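Hydrolase, isochorismatase family (Pseudomonas putida, PDB 4L07) probably hydrolyses the amide of maleamate to give maleate and ammonia, as a maleamate amidase of the isochorismatase family. Local coordinates at residues V154-A157 with V158-G161; D192-D195 with S196-L200. All coordinates share one frame; numbering follows the deposited sequence.

Overall arrangement
Both contacts are local, and each sits at one end of a helix in the alpha/beta fold of the isochorismatase family. Contact 1 comes first in the chain, at the C-terminal end of helix 146-159. This helix links parallel strands 138-144 and 163-172. Contact 2 follows after helix 176-189, where strand 192-194 passes into helix 196-207. Strand 192-194 is one of the two outermost strands of the sheet within this chain and pairs with 163-172. The centres of contact 1 and contact 2 are about 18 Å apart. The nearest atoms of contact 1 and contact 2 are about 7 Å apart. V164 packs against helix 146-159 and bonds through its backbone to D192. Contact 1 meets two other subunits, and D192 forms a salt bridge to K85 of the second subunit.

Contact 1. Residues V154-A157 with V158-G161; sequences VVDA and VQSG
V154-A157 and V158-G161 form one continuous run, the last turns of helix 146-159 and its C-terminal Schellman motif. V158 N bonds to V154 O at 3.2 Å. Q159 N bonds to V155 O at 3.1 Å, both in the i to i+4 pattern of an alpha helix. G161 then leaves the helical region with a positive phi, and its N bonds back to V158 O. A CB on G161 would be jammed against the carbonyl O of S160.

V158 lays its CG2 against the helix backbone, 3.2 Å from V154 O. V154, A157 and V158 all pack on V164 of strand 163-172, so this face of the helix covers the sheet. V155 and Q159 lie side by side and point the same way. The CG of Q159 stands beside its own backbone N (chi1 -74°), which brings it to 3.2 Å from V155 O. Further out, the CD of Q159 rests 3.7 Å from V155 CG1. D156 OD2 is hydrogen-bonded to S120 OG. Q159 packs on A119 of the second subunit as well. With an alanine here the chain beyond CB is gone, which would probably leave a gap beside V155 CG1 and at the face toward A119 of the second subunit.

D156 O takes two bonds from S160. S160 N lies 2.8 Å from D156 O in a bent bond, with an N-H...O angle of 134°. The hydroxyl folds back beside its own backbone N, and the two donors reach D156 O from opposite faces of the carbonyl plane. S160 OG stands 2.6 Å from D156 O and 36° out of that plane.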
loop_
_atom_site.group_PDB
_atom_site.type_symbol
_atom_site.label_atom_id
_atom_site.label_comp_id
_atom_site.label_asym_id
_atom_site.label_seq_id
_atom_site.Cartn_x
_atom_site.Cartn_y
_atom_site.Cartn_z
ATOM N N VAL A 154 -3.123 -14.833 -1.938
ATOM C CA VAL A 154 -2.096 -15.475 -2.756
ATOM C C VAL A 154 -1.548 -14.510 -3.802
ATOM O O VAL A 154 -0.333 -14.372 -3.931
ATOM C CB VAL A 154 -2.623 -16.771 -3.409
ATOM C CG1 VAL A 154 -1.721 -17.238 -4.552
ATOM C CG2 VAL A 154 -2.739 -17.854 -2.349
ATOM N N VAL A 155 -2.442 -13.826 -4.516
ATOM C CA VAL A 155 -2.028 -12.820 -5.503
ATOM C C VAL A 155 -1.168 -11.747 -4.850
ATOM O O VAL A 155 -0.083 -11.426 -5.348
ATOM C CB VAL A 155 -3.234 -12.197 -6.238
ATOM C CG1 VAL A 155 -2.806 -10.988 -7.067
ATOM C CG2 VAL A 155 -3.901 -13.243 -7.120
ATOM N N ASP A 156 -1.635 -11.209 -3.724
ATOM C CA ASP A 156 -0.859 -10.199 -3.006
ATOM C C ASP A 156 0.483 -10.690 -2.472
ATOM O O ASP A 156 1.460 -9.934 -2.489
ATOM C CB ASP A 156 -1.678 -9.548 -1.888
ATOM C CG ASP A 156 -2.332 -8.246 -2.328
ATOM O OD1 ASP A 156 -2.079 -7.792 -3.466
ATOM O OD2 ASP A 156 -3.107 -7.667 -1.538
ATOM N N ALA A 157 0.536 -11.934 -1.999
ATOM C CA ALA A 157 1.793 -12.499 -1.488
ATOM C C ALA A 157 2.895 -12.521 -2.554
ATOM O O ALA A 157 4.015 -12.057 -2.297
ATOM C CB ALA A 157 1.574 -13.897 -0.910
ATOM N N VAL A 158 2.575 -13.025 -3.748
ATOM C CA VAL A 158 3.580 -13.081 -4.825
ATOM C C VAL A 158 3.925 -11.671 -5.305
ATOM O O VAL A 158 5.096 -11.356 -5.539
ATOM C CB VAL A 158 3.161 -13.964 -6.014
ATOM C CG1 VAL A 158 4.396 -14.493 -6.736
ATOM C CG2 VAL A 158 2.325 -15.135 -5.537
ATOM N N GLN A 159 2.913 -10.814 -5.411
ATOM C CA GLN A 159 3.154 -9.407 -5.784
ATOM C C GLN A 159 4.062 -8.693 -4.790
ATOM O O GLN A 159 4.831 -7.806 -5.162
ATOM C CB GLN A 159 1.836 -8.648 -5.896
ATOM C CG GLN A 159 1.053 -8.993 -7.151
ATOM C CD GLN A 159 -0.273 -8.271 -7.231
ATOM O OE1 GLN A 159 -0.885 -7.924 -6.209
ATOM N NE2 GLN A 159 -0.738 -8.054 -8.446
ATOM N N SER A 160 3.959 -9.080 -3.521
ATOM C CA SER A 160 4.717 -8.440 -2.444
ATOM C C SER A 160 6.177 -8.908 -2.350
ATOM O O SER A 160 6.952 -8.372 -1.563
ATOM C CB SER A 160 3.996 -8.642 -1.107
ATOM O OG SER A 160 2.702 -8.049 -1.143
ATOM N N GLY A 161 6.551 -9.898 -3.161
ATOM C CA GLY A 161 7.912 -10.414 -3.156
ATOM C C GLY A 161 8.135 -11.743 -2.449
ATOM O O GLY A 161 9.279 -12.110 -2.184
#

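Contact 2. Residues D192-D195 with S196-L200; sequences DVTD and SDDIL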
loop_
_atom_site.group_PDB
_atom_site.type_symbol
_atom_site.label_atom_id
_atom_site.label_comp_id
_atom_site.label_asym_id
_atom_site.label_seq_id
_atom_site.Cartn_x
_atom_site.Cartn_y
_atom_site.Cartn_z
ATOM N N ASP A 192 2.483 -22.411 -6.256
ATOM C CA ASP A 192 2.365 -23.855 -6.432
ATOM C C ASP A 192 1.256 -24.440 -5.566
ATOM O O ASP A 192 1.293 -24.334 -4.335
ATOM C CB ASP A 192 3.704 -24.556 -6.157
ATOM C CG ASP A 192 4.575 -24.678 -7.408
ATOM O OD1 ASP A 192 4.113 -24.293 -8.504
ATOM O OD2 ASP A 192 5.726 -25.161 -7.298
ATOM N N VAL A 193 0.275 -25.054 -6.227
ATOM C CA VAL A 193 -0.790 -25.791 -5.561
ATOM C C VAL A 193 -0.280 -27.194 -5.258
ATOM O O VAL A 193 0.223 -27.896 -6.142
ATOM C CB VAL A 193 -2.082 -25.843 -6.413
ATOM C CG1 VAL A 193 -3.182 -26.625 -5.706
ATOM C CG2 VAL A 193 -2.559 -24.436 -6.742
ATOM N N THR A 194 -0.437 -27.601 -4.012
ATOM C CA THR A 194 0.099 -28.857 -3.525
ATOM C C THR A 194 -0.808 -29.376 -2.414
ATOM O O THR A 194 -1.987 -29.117 -2.456
ATOM C CB THR A 194 1.581 -28.739 -3.124
ATOM O OG1 THR A 194 2.084 -30.022 -2.739
ATOM C CG2 THR A 194 1.776 -27.726 -2.011
ATOM N N ASP A 195 -0.290 -30.193 -1.505
ATOM C CA ASP A 195 -1.096 -30.675 -0.375
ATOM C C ASP A 195 -0.336 -30.611 0.951
ATOM O O ASP A 195 0.876 -30.381 0.965
ATOM C CB ASP A 195 -1.686 -32.079 -0.640
ATOM C CG ASP A 195 -0.627 -33.163 -0.816
ATOM O OD1 ASP A 195 -0.985 -34.239 -1.339
ATOM O OD2 ASP A 195 0.543 -32.979 -0.423
ATOM N N SER A 196 -1.055 -30.814 2.054
ATOM C CA SER A 196 -0.481 -30.679 3.398
ATOM C C SER A 196 0.664 -31.659 3.668
ATOM O O SER A 196 1.650 -31.290 4.303
ATOM C CB SER A 196 -1.562 -30.774 4.479
ATOM O OG SER A 196 -2.282 -31.993 4.409
ATOM N N ASP A 197 0.531 -32.892 3.176
ATOM C CA ASP A 197 1.603 -33.893 3.257
ATOM C C ASP A 197 2.938 -33.366 2.727
ATOM O O ASP A 197 3.968 -33.508 3.388
ATOM C CB ASP A 197 1.217 -35.172 2.501
ATOM C CG ASP A 197 0.329 -36.101 3.316
ATOM O OD1 ASP A 197 0.113 -35.853 4.523
ATOM O OD2 ASP A 197 -0.152 -37.099 2.738
ATOM N N ASP A 198 2.906 -32.767 1.535
ATOM C CA ASP A 198 4.071 -32.122 0.927
ATOM C C ASP A 198 4.599 -31.026 1.857
ATOM O O ASP A 198 5.781 -31.017 2.192
ATOM C CB ASP A 198 3.697 -31.555 -0.459
ATOM C CG ASP A 198 4.815 -30.720 -1.116
ATOM O OD1 ASP A 198 4.595 -30.249 -2.252
ATOM O OD2 ASP A 198 5.899 -30.511 -0.537
ATOM N N ILE A 199 3.718 -30.119 2.278
ATOM C CA ILE A 199 4.113 -29.003 3.142
ATOM C C ILE A 199 4.837 -29.498 4.394
ATOM O O ILE A 199 5.916 -29.009 4.721
ATOM C CB ILE A 199 2.906 -28.105 3.524
ATOM C CG1 ILE A 199 2.289 -27.453 2.273
ATOM C CG2 ILE A 199 3.304 -27.045 4.551
ATOM C CD1 ILE A 199 3.247 -26.612 1.444
ATOM N N LEU A 200 4.249 -30.484 5.066
ATOM C CA LEU A 200 4.807 -31.007 6.318
ATOM C C LEU A 200 6.216 -31.566 6.128
ATOM O O LEU A 200 7.118 -31.242 6.895
ATOM C CB LEU A 200 3.882 -32.064 6.931
ATOM C CG LEU A 200 2.515 -31.606 7.443
ATOM C CD1 LEU A 200 1.620 -32.814 7.695
ATOM C CD2 LEU A 200 2.628 -30.732 8.690
#
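D198 OD1 is gripped by T194 OG1, which donates a hydrogen bond of 2.6 Å, and by R18, whose NH2 forms a salt bridge to it. The site is the N-terminal cap of helix 196-207, where strand 192-194 turns into the helix. The threonine hydroxyl meets OD1 on the anti side, 22° out of the carboxylate plane. T194 OG1 lies opposite its own backbone N across the CA-CB bond (chi1 -176°), which turns it toward D198 OD1. The two side chains cross at about a right angle. The positive charge of R18 probably stabilises the carboxylate.

D195 is the N-cap. Its OD2 accepts from D198 N at 3.1 Å, and the donor sits nearly on the line of the C-O bond. This gives a first-turn NH an acceptor in place of the carbonyl a mid-helix NH would have. The D195 backbone starts the regular helix pattern, with I199 N bonded to D195 O at 3.1 Å. S196 turns its hydroxyl to D169 of strand 163-172. I199 packs on L165 of that strand and on I54 of helix 45-60. On the apolar side of T194, its CG2 touches I199 CD1 at 3.9 Å.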